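Local coordinates for peptidase, C14 family (Geobacter sulfurreducens PCA, PDB 3BIJ), which is of unknown function but is a caspase-like protein that may act as a cysteine-type endopeptidase, at residues E42-A46 and R273-V277; I64-A68 and L118-F122; D113-L119 and T190-L195; V130-S134 and G221-L227; L203-Q209 and Q255-T261. One frame throughout, in Å; residues are numbered along the deposited sequence.

Interaction 1 of 5, residues E42-A46 and R273-V277; sequences ERGFA and RPFTV
Neither segment runs as regular strand; the loop leaving helix 29-42 meets the C-terminal tail, with Arg43 CA 6.6 Å from Phe275 CA and Gly44 CA 6.7 Å from Val277 CA. Within the tail, Thr276 N (2.9 Å) and Thr276 OG1 (2.7 Å) both donate to Arg273 O. Glu42, still helical, grips its neighbour in a salt bridge, Arg43 NE to Glu42 OE2 2.9 Å. Arg43 (m, m, p) curls so that its CG lies 3.5 Å from Phe275 CB, and its NH1 comes within 2.9 Å of Arg273 NH2, two like charges with no bond between them; Arg273 NH1 donates to the carbonyls of Tyr236 and Gly234. The carbonyl O of Arg43 touches Val277 CG2 at 3.3 Å. Gly44 then turns with phi/psi 96/28, a left-handed conformation that ends the helix in a Schellman motif and would jam a CB against the preceding carbonyl. Phe45 (chi1 -92°) leaves sideways, but its ring swings in beside the tail, one face against Val277 CG2 (3.9 Å to the centroid, a CH-pi contact) and Phe45 CE2 3.8 Å from Phe275 O. The tail packs on the turn from helix 29-42 into strand 46-51, which with parallel strand 4-10 forms a caspase-like beta-alpha-beta unit.

Interaction 2 of 5, residues I64-A68 and L118-F122; sequences IGKAA and LLGKF
The flank of helix 57-70 is set against the end of helix 112-119 and the type I turn Leu119-Phe122 that follows it, with no hydrogen bond passing between them. The turn comes closest at Ala68, whose CA lies 4.5 Å from Phe122 CA. Residues 64-68 are regular helix, Ala68 N bonding to Ile64 O at 3.0 Å, while Lys121 N reaches back to Leu118 O at 3.0 Å. The main bump is the Phe122 ring (chi1 m, chi2 81°), which fills the shallow hollow on the helix lined by Ile64, Ala67 and Ala68. Ala68 CA sits over its face, 3.8 Å from the ring centroid and 18° off the normal, a CH-pi contact; Ile64 CG2 meets the ring edge at Phe122 CE1, 3.8 Å away, and Ala67 CB is 3.9 Å from Phe122 CE2. The two helices lie on the central sheet of the caspase-like alpha/beta fold, where Phe122 also stacks on Phe77 and touches Val128, and Ile64 rests on Leu79. The small side chain of Ala68 allows the close approach: Ala68 CB is 3.5 Å from Lys121 O and 3.9 Å from Lys121 CB. One helical turn back from Ala68, Ile64 (m, t) stretches forward so that its CD1 meets Leu118 CD2 at 3.9 Å.

Interaction 3 of 5, residues D113-L119 and T190-L195; sequences DELYALL and TKKVDL
The loop 190-195, largely extended, runs past helix 112-119 and touches it at four points of register: Glu114 with Thr190 (CA-CA 6.4 Å), Asp113 with Lys192 (5.7 Å), Ala117 with Val193 (6.4 Å) and Tyr116 with Leu195 (6.5 Å). Its one polar tie is a salt bridge with a weak hydrogen bond, Lys192 NZ to Asp113 OD1 at 3.3 Å; the same Lys192 NZ gives a second weak bond to Thr190 O, also 3.3 Å. Glu114 meets Thr190 through carbon, CG to CG2 3.7 Å; its OE1 makes a salt bridge with Arg57 and its OE2 accepts from Ile111 N, while Thr190 OG1 is bonded to Ile186 O. Apolar contacts do the rest: Val193 CG2 lies 3.7 Å from Tyr116 CB, and Leu195 CD1 sits over the Tyr116 ring (chi1 m), 3.9 Å from its centroid, as a CH-pi contact. The segment covers one side of the helix as it passes from helix 180-189 toward strand 201-206, whereas Leu115 and Leu118 pack on helix 57-70.

Interaction 4 of 5, residues V130-S134 and G221-L227; sequences VFSDS and GAFTGQL
The carboxylate of Asp133 binds the first turn of a helix remote in sequence: Asp133 OD2 accepts from Thr224 N (3.1 Å) and from Thr224 OG1 (2.6 Å), and Asp133 OD1 takes a water at 2.6 Å that accepts from Phe223 N at 2.9 Å. Asp133 (chi1 t) also centres an inverse gamma turn, with a weak Ser134 N to Ser132 O bond of 3.0 Å. Gly221, the N-cap, brings its CA to 3.3 Å from Asp133 OD2; a CB there would clash with that oxygen. Strand 130-133 and helix 222-227 approach to 8.6 Å between axes at 129°, as a helix packs on the central sheet of the caspase-like fold, where a strand of this kind leads to the catalytic cysteine in characterised relatives. Two residues back along the strand, Phe131 (m) turns its ring edge to Phe223 (t), CD2 to CZ 3.9 Å, and Phe131 CE2 meets Leu227 CD1 at 3.4 Å. Helix 240-250 packs beside Phe223 and Leu227; Met36 touches Thr224 and Leu227.

Interaction 5 of 5, residues L203-Q209 and Q255-T261; sequences LLISGCQ and QTPNFFT
Backbone hydrogen bonds pair strand 203-206 with strand 258-261 antiparallel, axes 4.7 Å apart at 161°. Leu204 and Phe260 form one hydrogen-bonded pair (Leu204 N to Phe260 O 2.7 Å, Phe260 N to Leu204 O 2.9 Å), Ser206 and Asn258 the next (Ser206 N to Asn258 O 3.2 Å, Asn258 N to Ser206 O 3.0 Å); Leu203-Thr261 and Ile205-Phe259 are the non-hydrogen-bonded pairs. CA-H...O contacts help, Ile205 CA to Asn258 O at 3.1 Å and, beyond the strands, Cys208 CA to Thr256 O at 3.1 Å. Strand 258-263 adds an antiparallel neighbour to the parallel run 76-89, 127-133, 201-206 of the caspase-like sheet, and its Asn258 packs on Asn258 of a third subunit. Among apolar contacts, Leu203 CD1 lies over the Phe259 ring, 3.7 Å from the centroid, a CH-pi contact on the face facing helices 240-250 and 267-271; on the other, Leu204 CB is 4.2 Å from Phe260 CB. Gln255 NE2 bonds weakly to Gly207 O (3.3 Å), and its OE1 accepts from Gln215 N.

All five contacts belong to one caspase-like domain built on a central sheet. Interactions 4 and 5 lie closest, centres about 9 Å apart, on the neighbouring strands 127-133 and 201-206, where Val130 O and Ser132 O probably accept from Ile205 N and Gly207 N. Interactions 2 and 3, centres about 11 Å apart, share helix 112-119, interaction 3 opening on the stretch where interaction 2 closes; both lie on the opposite side of the chain's centre from interaction 4. Along the chain, interaction 4 crosses both 3 and 5. Interaction 3 touches interaction 5 through Leu195 and Leu204. Interaction 1 spans the others in sequence and meets interaction 4 by Phe275 against Phe131, bringing the C-terminal tail to the core.

Interaction 1 of 5, residues E42-A46 and R273-V277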
# COMPACT_ATOMS: atom_id res chain seq x y z
N GLU A 42 -36.71 25.42 -1.11
CA GLU A 42 -36.35 26.67 -0.45
C GLU A 42 -36.02 27.77 -1.44
O GLU A 42 -36.01 28.94 -1.09
CB GLU A 42 -35.16 26.43 0.50
CG GLU A 42 -34.75 27.66 1.31
CD GLU A 42 -33.88 28.64 0.51
OE1 GLU A 42 -33.69 29.79 0.98
OE2 GLU A 42 -33.39 28.27 -0.58
N ARG A 43 -35.74 27.39 -2.69
CA ARG A 43 -35.41 28.36 -3.73
C ARG A 43 -36.63 28.78 -4.55
O ARG A 43 -36.52 29.61 -5.45
CB ARG A 43 -34.36 27.76 -4.67
CG ARG A 43 -32.96 27.62 -4.08
CD ARG A 43 -32.24 28.96 -4.04
NE ARG A 43 -32.69 29.79 -2.93
CZ ARG A 43 -32.36 31.07 -2.78
NH1 ARG A 43 -31.57 31.66 -3.68
NH2 ARG A 43 -32.80 31.77 -1.73
N GLY A 44 -37.79 28.20 -4.25
CA GLY A 44 -38.99 28.56 -4.98
C GLY A 44 -39.32 27.63 -6.12
O GLY A 44 -39.96 28.03 -7.10
N PHE A 45 -38.89 26.38 -5.99
CA PHE A 45 -39.12 25.35 -7.00
C PHE A 45 -40.34 24.50 -6.67
O PHE A 45 -40.63 24.24 -5.50
CB PHE A 45 -37.89 24.44 -7.09
CG PHE A 45 -36.88 24.87 -8.12
CD1 PHE A 45 -37.12 24.64 -9.48
CD2 PHE A 45 -35.68 25.49 -7.74
CE1 PHE A 45 -36.20 25.04 -10.44
CE2 PHE A 45 -34.75 25.89 -8.69
CZ PHE A 45 -35.01 25.66 -10.05
N ALA A 46 -41.08 24.09 -7.69
CA ALA A 46 -42.21 23.20 -7.48
C ALA A 46 -41.53 21.84 -7.61
O ALA A 46 -41.38 21.31 -8.72
CB ALA A 46 -43.25 23.37 -8.59
N ARG A 273 -26.89 32.85 -9.50
CA ARG A 273 -26.54 32.12 -8.29
C ARG A 273 -26.98 30.67 -8.52
O ARG A 273 -28.07 30.42 -9.03
CB ARG A 273 -27.25 32.73 -7.08
CG ARG A 273 -26.49 32.47 -5.78
CD ARG A 273 -26.84 33.34 -4.57
NE ARG A 273 -27.82 32.70 -3.76
CZ ARG A 273 -27.88 32.23 -2.52
NH1 ARG A 273 -26.95 32.22 -1.58
NH2 ARG A 273 -29.06 31.71 -2.28
N PRO A 274 -26.15 29.70 -8.12
CA PRO A 274 -26.44 28.27 -8.29
C PRO A 274 -27.89 27.75 -8.31
O PRO A 274 -28.15 26.75 -8.98
CB PRO A 274 -25.58 27.60 -7.21
CG PRO A 274 -25.28 28.70 -6.24
CD PRO A 274 -25.06 29.87 -7.15
N PHE A 275 -28.84 28.36 -7.62
CA PHE A 275 -30.19 27.79 -7.71
C PHE A 275 -31.26 28.82 -7.95
O PHE A 275 -32.40 28.65 -7.54
CB PHE A 275 -30.51 26.99 -6.46
CG PHE A 275 -29.69 25.75 -6.32
CD1 PHE A 275 -29.97 24.62 -7.09
CD2 PHE A 275 -28.63 25.71 -5.44
CE1 PHE A 275 -29.20 23.47 -6.97
CE2 PHE A 275 -27.85 24.56 -5.31
CZ PHE A 275 -28.13 23.44 -6.08
N THR A 276 -30.87 29.86 -8.66
CA THR A 276 -31.75 30.95 -8.95
C THR A 276 -32.96 30.69 -9.84
O THR A 276 -32.88 30.08 -10.91
CB THR A 276 -30.95 32.12 -9.53
OG1 THR A 276 -29.87 32.43 -8.65
CG2 THR A 276 -31.83 33.33 -9.69
N VAL A 277 -34.10 31.17 -9.36
CA VAL A 277 -35.36 31.09 -10.07
C VAL A 277 -35.65 32.53 -10.47
O VAL A 277 -36.01 32.80 -11.61
CB VAL A 277 -36.49 30.57 -9.16
CG1 VAL A 277 -37.83 30.61 -9.91
CG2 VAL A 277 -36.18 29.15 -8.69

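Interaction 2 of 5, residues I64-A68 and L118-F122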
# COMPACT_ATOMS: atom_id res chain seq x y z
N ILE A 64 -40.58 14.67 -16.74
CA ILE A 64 -39.78 15.58 -17.54
C ILE A 64 -40.65 16.11 -18.67
O ILE A 64 -40.57 17.29 -19.02
CB ILE A 64 -38.53 14.89 -18.13
CG1 ILE A 64 -37.63 14.38 -17.00
CG2 ILE A 64 -37.73 15.89 -18.98
CD1 ILE A 64 -36.45 13.55 -17.48
N GLY A 65 -41.48 15.24 -19.23
CA GLY A 65 -42.35 15.64 -20.33
C GLY A 65 -43.29 16.76 -19.90
O GLY A 65 -43.47 17.75 -20.61
N LYS A 66 -43.89 16.58 -18.73
CA LYS A 66 -44.80 17.57 -18.20
C LYS A 66 -44.07 18.91 -18.15
O LYS A 66 -44.51 19.90 -18.75
CB LYS A 66 -45.27 17.17 -16.80
CG LYS A 66 -46.08 15.87 -16.77
CD LYS A 66 -47.33 15.99 -17.64
CE LYS A 66 -48.18 14.70 -17.68
NZ LYS A 66 -48.71 14.27 -16.34
N ALA A 67 -42.94 18.93 -17.46
CA ALA A 67 -42.13 20.14 -17.33
C ALA A 67 -41.87 20.82 -18.66
O ALA A 67 -42.11 22.01 -18.81
CB ALA A 67 -40.81 19.81 -16.65
N ALA A 68 -41.38 20.06 -19.64
CA ALA A 68 -41.08 20.63 -20.94
C ALA A 68 -42.27 21.40 -21.52
O ALA A 68 -42.08 22.38 -22.23
CB ALA A 68 -40.64 19.54 -21.91
N LEU A 118 -35.45 14.20 -24.37
CA LEU A 118 -36.41 14.81 -23.47
C LEU A 118 -35.99 16.24 -23.16
O LEU A 118 -36.82 17.16 -23.15
CB LEU A 118 -36.53 13.98 -22.18
CG LEU A 118 -37.73 13.04 -22.03
CD1 LEU A 118 -38.03 12.34 -23.33
CD2 LEU A 118 -37.44 12.03 -20.94
N LEU A 119 -34.70 16.45 -22.91
CA LEU A 119 -34.21 17.79 -22.61
C LEU A 119 -34.38 18.71 -23.81
O LEU A 119 -34.46 19.93 -23.66
CB LEU A 119 -32.74 17.73 -22.20
CG LEU A 119 -32.44 16.96 -20.92
CD1 LEU A 119 -30.95 17.00 -20.65
CD2 LEU A 119 -33.19 17.56 -19.75
N GLY A 120 -34.43 18.12 -25.01
CA GLY A 120 -34.58 18.89 -26.22
C GLY A 120 -36.00 19.36 -26.46
O GLY A 120 -36.26 20.12 -27.40
N LYS A 121 -36.92 18.90 -25.62
CA LYS A 121 -38.32 19.28 -25.76
C LYS A 121 -38.68 20.55 -25.00
O LYS A 121 -39.83 20.99 -25.01
CB LYS A 121 -39.24 18.15 -25.30
CG LYS A 121 -39.26 16.95 -26.22
CD LYS A 121 -40.15 15.86 -25.67
CE LYS A 121 -40.11 14.64 -26.57
NZ LYS A 121 -40.90 13.49 -26.01
N PHE A 122 -37.69 21.15 -24.33
CA PHE A 122 -37.92 22.37 -23.57
C PHE A 122 -37.89 23.61 -24.46
O PHE A 122 -37.27 23.61 -25.52
CB PHE A 122 -36.88 22.52 -22.45
CG PHE A 122 -37.12 21.61 -21.27
CD1 PHE A 122 -36.71 20.28 -21.31
CD2 PHE A 122 -37.78 22.07 -20.13
CE1 PHE A 122 -36.96 19.43 -20.23
CE2 PHE A 122 -38.03 21.23 -19.06
CZ PHE A 122 -37.63 19.91 -19.11

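Interaction 3 of 5, residues D113-L119 and T190-L195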
# COMPACT_ATOMS: atom_id res chain seq x y z
N ASP A 113 -29.70 8.81 -24.79
CA ASP A 113 -30.39 9.47 -25.89
C ASP A 113 -31.82 9.82 -25.53
O ASP A 113 -32.32 10.87 -25.91
CB ASP A 113 -30.34 8.59 -27.14
CG ASP A 113 -29.02 8.71 -27.88
OD1 ASP A 113 -28.53 7.68 -28.41
OD2 ASP A 113 -28.48 9.83 -27.93
N GLU A 114 -32.49 8.94 -24.80
CA GLU A 114 -33.86 9.21 -24.40
C GLU A 114 -33.92 10.45 -23.51
O GLU A 114 -34.83 11.27 -23.63
CB GLU A 114 -34.44 8.02 -23.63
CG GLU A 114 -34.28 6.67 -24.32
CD GLU A 114 -35.00 5.55 -23.59
OE1 GLU A 114 -36.24 5.46 -23.74
OE2 GLU A 114 -34.34 4.77 -22.87
N LEU A 115 -32.94 10.60 -22.61
CA LEU A 115 -32.88 11.75 -21.72
C LEU A 115 -32.53 13.00 -22.51
O LEU A 115 -33.16 14.04 -22.36
CB LEU A 115 -31.81 11.52 -20.64
CG LEU A 115 -31.54 12.70 -19.71
CD1 LEU A 115 -32.79 13.05 -18.93
CD2 LEU A 115 -30.39 12.35 -18.79
N TYR A 116 -31.51 12.88 -23.35
CA TYR A 116 -31.09 14.00 -24.17
C TYR A 116 -32.26 14.51 -25.00
O TYR A 116 -32.48 15.71 -25.09
CB TYR A 116 -29.92 13.60 -25.08
CG TYR A 116 -28.63 13.36 -24.33
CD1 TYR A 116 -27.58 12.64 -24.92
CD2 TYR A 116 -28.46 13.83 -23.03
CE1 TYR A 116 -26.39 12.40 -24.23
CE2 TYR A 116 -27.28 13.60 -22.33
CZ TYR A 116 -26.25 12.89 -22.93
OH TYR A 116 -25.10 12.65 -22.22
N ALA A 117 -33.02 13.59 -25.59
CA ALA A 117 -34.16 13.99 -26.42
C ALA A 117 -35.21 14.71 -25.58
O ALA A 117 -35.80 15.70 -26.01
CB ALA A 117 -34.79 12.77 -27.09
N LEU A 118 -35.45 14.20 -24.37
CA LEU A 118 -36.41 14.81 -23.47
C LEU A 118 -35.99 16.24 -23.16
O LEU A 118 -36.82 17.16 -23.15
CB LEU A 118 -36.53 13.98 -22.18
CG LEU A 118 -37.73 13.04 -22.03
CD1 LEU A 118 -38.03 12.34 -23.33
CD2 LEU A 118 -37.44 12.03 -20.94
N LEU A 119 -34.70 16.45 -22.91
CA LEU A 119 -34.21 17.79 -22.61
C LEU A 119 -34.38 18.71 -23.81
O LEU A 119 -34.46 19.93 -23.66
CB LEU A 119 -32.74 17.73 -22.20
CG LEU A 119 -32.44 16.96 -20.92
CD1 LEU A 119 -30.95 17.00 -20.65
CD2 LEU A 119 -33.19 17.56 -19.75
N THR A 190 -35.10 5.27 -30.75
CA THR A 190 -34.54 6.47 -30.14
C THR A 190 -33.36 6.97 -30.96
O THR A 190 -32.22 6.55 -30.76
CB THR A 190 -34.06 6.22 -28.67
OG1 THR A 190 -33.11 5.15 -28.64
CG2 THR A 190 -35.24 5.89 -27.77
N LYS A 191 -33.65 7.86 -31.91
CA LYS A 191 -32.63 8.43 -32.78
C LYS A 191 -31.74 9.32 -31.91
O LYS A 191 -32.22 9.99 -31.00
CB LYS A 191 -33.28 9.26 -33.90
CG LYS A 191 -32.58 9.19 -35.27
CD LYS A 191 -32.73 7.81 -35.92
CE LYS A 191 -32.21 7.79 -37.37
NZ LYS A 191 -30.74 8.04 -37.48
N LYS A 192 -30.44 9.30 -32.20
CA LYS A 192 -29.47 10.09 -31.45
C LYS A 192 -29.72 11.58 -31.62
O LYS A 192 -30.35 12.01 -32.59
CB LYS A 192 -28.05 9.74 -31.92
CG LYS A 192 -27.57 8.31 -31.62
CD LYS A 192 -28.00 7.26 -32.66
CE LYS A 192 -29.22 6.44 -32.23
NZ LYS A 192 -29.01 5.63 -30.99
N VAL A 193 -29.23 12.37 -30.67
CA VAL A 193 -29.40 13.82 -30.72
C VAL A 193 -28.20 14.53 -30.11
O VAL A 193 -27.54 14.01 -29.22
CB VAL A 193 -30.66 14.25 -29.97
CG1 VAL A 193 -31.88 14.09 -30.87
CG2 VAL A 193 -30.83 13.39 -28.71
N ASP A 194 -27.94 15.74 -30.60
CA ASP A 194 -26.81 16.55 -30.15
C ASP A 194 -27.24 17.61 -29.12
O ASP A 194 -27.97 18.55 -29.45
CB ASP A 194 -26.17 17.22 -31.36
CG ASP A 194 -24.74 17.69 -31.10
OD1 ASP A 194 -23.90 16.84 -30.70
OD2 ASP A 194 -24.45 18.89 -31.30
N LEU A 195 -26.78 17.46 -27.88
CA LEU A 195 -27.13 18.41 -26.83
C LEU A 195 -26.76 19.85 -27.15
O LEU A 195 -27.26 20.78 -26.52
CB LEU A 195 -26.48 18.01 -25.50
CG LEU A 195 -27.30 17.16 -24.54
CD1 LEU A 195 -26.48 16.91 -23.27
CD2 LEU A 195 -28.61 17.86 -24.17

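Interaction 4 of 5, residues V130-S134 and G221-L227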
# COMPACT_ATOMS: atom_id res chain seq x y z
N VAL A 130 -29.03 20.49 -14.58
CA VAL A 130 -28.99 19.05 -14.28
C VAL A 130 -27.83 18.63 -13.36
O VAL A 130 -26.67 18.93 -13.64
CB VAL A 130 -28.87 18.20 -15.58
CG1 VAL A 130 -28.91 16.73 -15.24
CG2 VAL A 130 -29.98 18.55 -16.56
N PHE A 131 -28.15 17.94 -12.27
CA PHE A 131 -27.13 17.43 -11.36
C PHE A 131 -27.19 15.91 -11.45
O PHE A 131 -28.24 15.31 -11.21
CB PHE A 131 -27.38 17.84 -9.91
CG PHE A 131 -27.10 19.28 -9.63
CD1 PHE A 131 -28.11 20.24 -9.74
CD2 PHE A 131 -25.82 19.69 -9.30
CE1 PHE A 131 -27.84 21.59 -9.53
CE2 PHE A 131 -25.53 21.04 -9.08
CZ PHE A 131 -26.55 21.99 -9.20
N SER A 132 -26.07 15.29 -11.82
CA SER A 132 -26.03 13.84 -11.91
C SER A 132 -24.90 13.30 -11.05
O SER A 132 -23.75 13.29 -11.47
CB SER A 132 -25.82 13.41 -13.37
OG SER A 132 -25.76 12.00 -13.51
N ASP A 133 -25.22 12.86 -9.83
CA ASP A 133 -24.21 12.31 -8.92
C ASP A 133 -24.17 10.83 -9.20
O ASP A 133 -24.60 10.00 -8.40
CB ASP A 133 -24.59 12.54 -7.45
CG ASP A 133 -23.46 12.20 -6.49
OD1 ASP A 133 -22.48 11.58 -6.95
OD2 ASP A 133 -23.55 12.56 -5.29
N SER A 134 -23.64 10.50 -10.38
CA SER A 134 -23.55 9.13 -10.83
C SER A 134 -22.31 8.98 -11.72
O SER A 134 -21.58 9.95 -11.94
CB SER A 134 -24.82 8.79 -11.63
OG SER A 134 -24.85 7.44 -12.02
N GLY A 221 -23.93 11.13 -1.65
CA GLY A 221 -22.81 10.95 -2.56
C GLY A 221 -21.64 11.84 -2.21
O GLY A 221 -21.79 12.85 -1.54
N ALA A 222 -20.45 11.45 -2.64
CA ALA A 222 -19.28 12.26 -2.35
C ALA A 222 -19.52 13.65 -2.94
O ALA A 222 -19.32 14.66 -2.27
CB ALA A 222 -18.03 11.62 -2.97
N PHE A 223 -19.96 13.69 -4.19
CA PHE A 223 -20.22 14.96 -4.86
C PHE A 223 -21.32 15.77 -4.14
O PHE A 223 -21.12 16.91 -3.74
CB PHE A 223 -20.62 14.72 -6.33
CG PHE A 223 -21.23 15.92 -7.00
CD1 PHE A 223 -20.60 17.17 -6.96
CD2 PHE A 223 -22.45 15.81 -7.66
CE1 PHE A 223 -21.18 18.28 -7.58
CE2 PHE A 223 -23.04 16.91 -8.27
CZ PHE A 223 -22.40 18.15 -8.23
N THR A 224 -22.48 15.15 -3.98
CA THR A 224 -23.60 15.82 -3.33
C THR A 224 -23.22 16.35 -1.94
O THR A 224 -23.59 17.46 -1.55
CB THR A 224 -24.83 14.88 -3.21
OG1 THR A 224 -25.19 14.40 -4.51
CG2 THR A 224 -26.00 15.62 -2.60
N GLY A 225 -22.49 15.54 -1.19
CA GLY A 225 -22.07 15.95 0.14
C GLY A 225 -21.29 17.25 0.11
O GLY A 225 -21.51 18.13 0.93
N GLN A 226 -20.36 17.37 -0.84
CA GLN A 226 -19.58 18.59 -0.93
C GLN A 226 -20.39 19.73 -1.53
O GLN A 226 -20.13 20.90 -1.26
CB GLN A 226 -18.31 18.36 -1.74
CG GLN A 226 -17.37 17.43 -1.04
CD GLN A 226 -17.02 17.90 0.35
OE1 GLN A 226 -16.95 17.11 1.29
NE2 GLN A 226 -16.79 19.20 0.49
N LEU A 227 -21.38 19.39 -2.36
CA LEU A 227 -22.22 20.42 -2.94
C LEU A 227 -22.94 21.07 -1.75
O LEU A 227 -22.94 22.29 -1.60
CB LEU A 227 -23.23 19.81 -3.94
CG LEU A 227 -24.25 20.70 -4.67
CD1 LEU A 227 -24.84 19.97 -5.90
CD2 LEU A 227 -25.34 21.08 -3.71
O HOH W 1 -20.32 11.16 -5.54

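Interaction 5 of 5, residues L203-Q209 and Q255-T261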
# COMPACT_ATOMS: atom_id res chain seq x y z
N LEU A 203 -27.11 23.14 -18.60
CA LEU A 203 -25.95 23.27 -17.73
C LEU A 203 -25.98 21.97 -16.95
O LEU A 203 -26.76 21.80 -16.01
CB LEU A 203 -26.07 24.47 -16.78
CG LEU A 203 -25.06 24.55 -15.63
CD1 LEU A 203 -23.69 24.28 -16.15
CD2 LEU A 203 -25.11 25.91 -14.95
N LEU A 204 -25.14 21.04 -17.38
CA LEU A 204 -25.05 19.72 -16.79
C LEU A 204 -23.83 19.63 -15.87
O LEU A 204 -22.70 19.77 -16.33
CB LEU A 204 -24.94 18.71 -17.92
CG LEU A 204 -25.72 17.40 -17.85
CD1 LEU A 204 -25.87 16.86 -19.26
CD2 LEU A 204 -25.03 16.41 -16.92
N ILE A 205 -24.07 19.39 -14.59
CA ILE A 205 -23.00 19.25 -13.60
C ILE A 205 -23.07 17.83 -13.07
O ILE A 205 -23.99 17.48 -12.34
CB ILE A 205 -23.17 20.23 -12.42
CG1 ILE A 205 -22.98 21.68 -12.90
CG2 ILE A 205 -22.18 19.92 -11.33
CD1 ILE A 205 -23.28 22.75 -11.85
N SER A 206 -22.10 17.01 -13.46
CA SER A 206 -22.06 15.62 -13.02
C SER A 206 -21.06 15.40 -11.88
O SER A 206 -20.17 16.22 -11.65
CB SER A 206 -21.69 14.71 -14.19
OG SER A 206 -20.43 15.09 -14.73
N GLY A 207 -21.20 14.27 -11.18
CA GLY A 207 -20.33 13.98 -10.06
C GLY A 207 -18.89 13.65 -10.39
O GLY A 207 -18.00 13.75 -9.54
N CYS A 208 -18.62 13.25 -11.63
CA CYS A 208 -17.25 12.91 -11.99
C CYS A 208 -16.99 13.01 -13.49
O CYS A 208 -17.90 13.28 -14.28
CB CYS A 208 -16.93 11.50 -11.50
SG CYS A 208 -17.85 10.18 -12.35
N GLN A 209 -15.73 12.78 -13.88
CA GLN A 209 -15.31 12.81 -15.28
C GLN A 209 -15.60 11.45 -15.91
O GLN A 209 -15.81 10.46 -15.20
CB GLN A 209 -13.81 13.10 -15.40
CG GLN A 209 -13.34 14.37 -14.71
CD GLN A 209 -13.92 15.62 -15.32
OE1 GLN A 209 -14.14 16.60 -14.62
NE2 GLN A 209 -14.14 15.61 -16.63
N GLN A 255 -11.92 11.89 -8.27
CA GLN A 255 -13.33 12.21 -8.49
C GLN A 255 -13.52 13.71 -8.64
O GLN A 255 -13.51 14.45 -7.65
CB GLN A 255 -14.23 11.71 -7.35
CG GLN A 255 -15.69 11.73 -7.80
CD GLN A 255 -16.69 11.26 -6.76
OE1 GLN A 255 -16.39 10.46 -5.89
NE2 GLN A 255 -17.91 11.74 -6.88
N THR A 256 -13.68 14.17 -9.88
CA THR A 256 -13.85 15.60 -10.15
C THR A 256 -15.16 15.84 -10.87
O THR A 256 -15.34 15.38 -11.99
CB THR A 256 -12.71 16.15 -11.05
OG1 THR A 256 -11.44 15.78 -10.51
CG2 THR A 256 -12.80 17.68 -11.12
N PRO A 257 -16.10 16.57 -10.23
CA PRO A 257 -17.37 16.83 -10.92
C PRO A 257 -17.10 17.69 -12.14
O PRO A 257 -16.18 18.50 -12.16
CB PRO A 257 -18.21 17.52 -9.84
CG PRO A 257 -17.20 18.06 -8.87
CD PRO A 257 -16.17 16.98 -8.82
N ASN A 258 -17.91 17.48 -13.18
CA ASN A 258 -17.76 18.21 -14.43
C ASN A 258 -18.80 19.30 -14.66
O ASN A 258 -19.95 19.20 -14.22
CB ASN A 258 -17.82 17.22 -15.58
CG ASN A 258 -17.15 17.75 -16.82
OD1 ASN A 258 -17.62 17.50 -17.93
ND2 ASN A 258 -16.04 18.46 -16.65
N PHE A 259 -18.38 20.33 -15.37
CA PHE A 259 -19.22 21.47 -15.70
C PHE A 259 -19.38 21.51 -17.23
O PHE A 259 -18.52 22.03 -17.94
CB PHE A 259 -18.54 22.74 -15.17
CG PHE A 259 -19.40 23.98 -15.22
CD1 PHE A 259 -19.52 24.72 -16.39
CD2 PHE A 259 -20.08 24.40 -14.09
CE1 PHE A 259 -20.31 25.86 -16.43
CE2 PHE A 259 -20.87 25.54 -14.12
CZ PHE A 259 -20.98 26.26 -15.30
N PHE A 260 -20.49 20.96 -17.71
CA PHE A 260 -20.79 20.88 -19.14
C PHE A 260 -22.00 21.73 -19.55
O PHE A 260 -23.06 21.66 -18.92
CB PHE A 260 -21.06 19.42 -19.49
CG PHE A 260 -21.15 19.17 -20.96
CD1 PHE A 260 -20.03 19.29 -21.77
CD2 PHE A 260 -22.36 18.78 -21.54
CE1 PHE A 260 -20.10 19.04 -23.14
CE2 PHE A 260 -22.45 18.52 -22.91
CZ PHE A 260 -21.31 18.66 -23.72
N THR A 261 -21.85 22.53 -20.61
CA THR A 261 -22.94 23.37 -21.11
C THR A 261 -23.31 22.93 -22.52
O THR A 261 -22.45 22.61 -23.32
CB THR A 261 -22.55 24.85 -21.18
OG1 THR A 261 -21.45 25.02 -22.09
CG2 THR A 261 -22.16 25.38 -19.82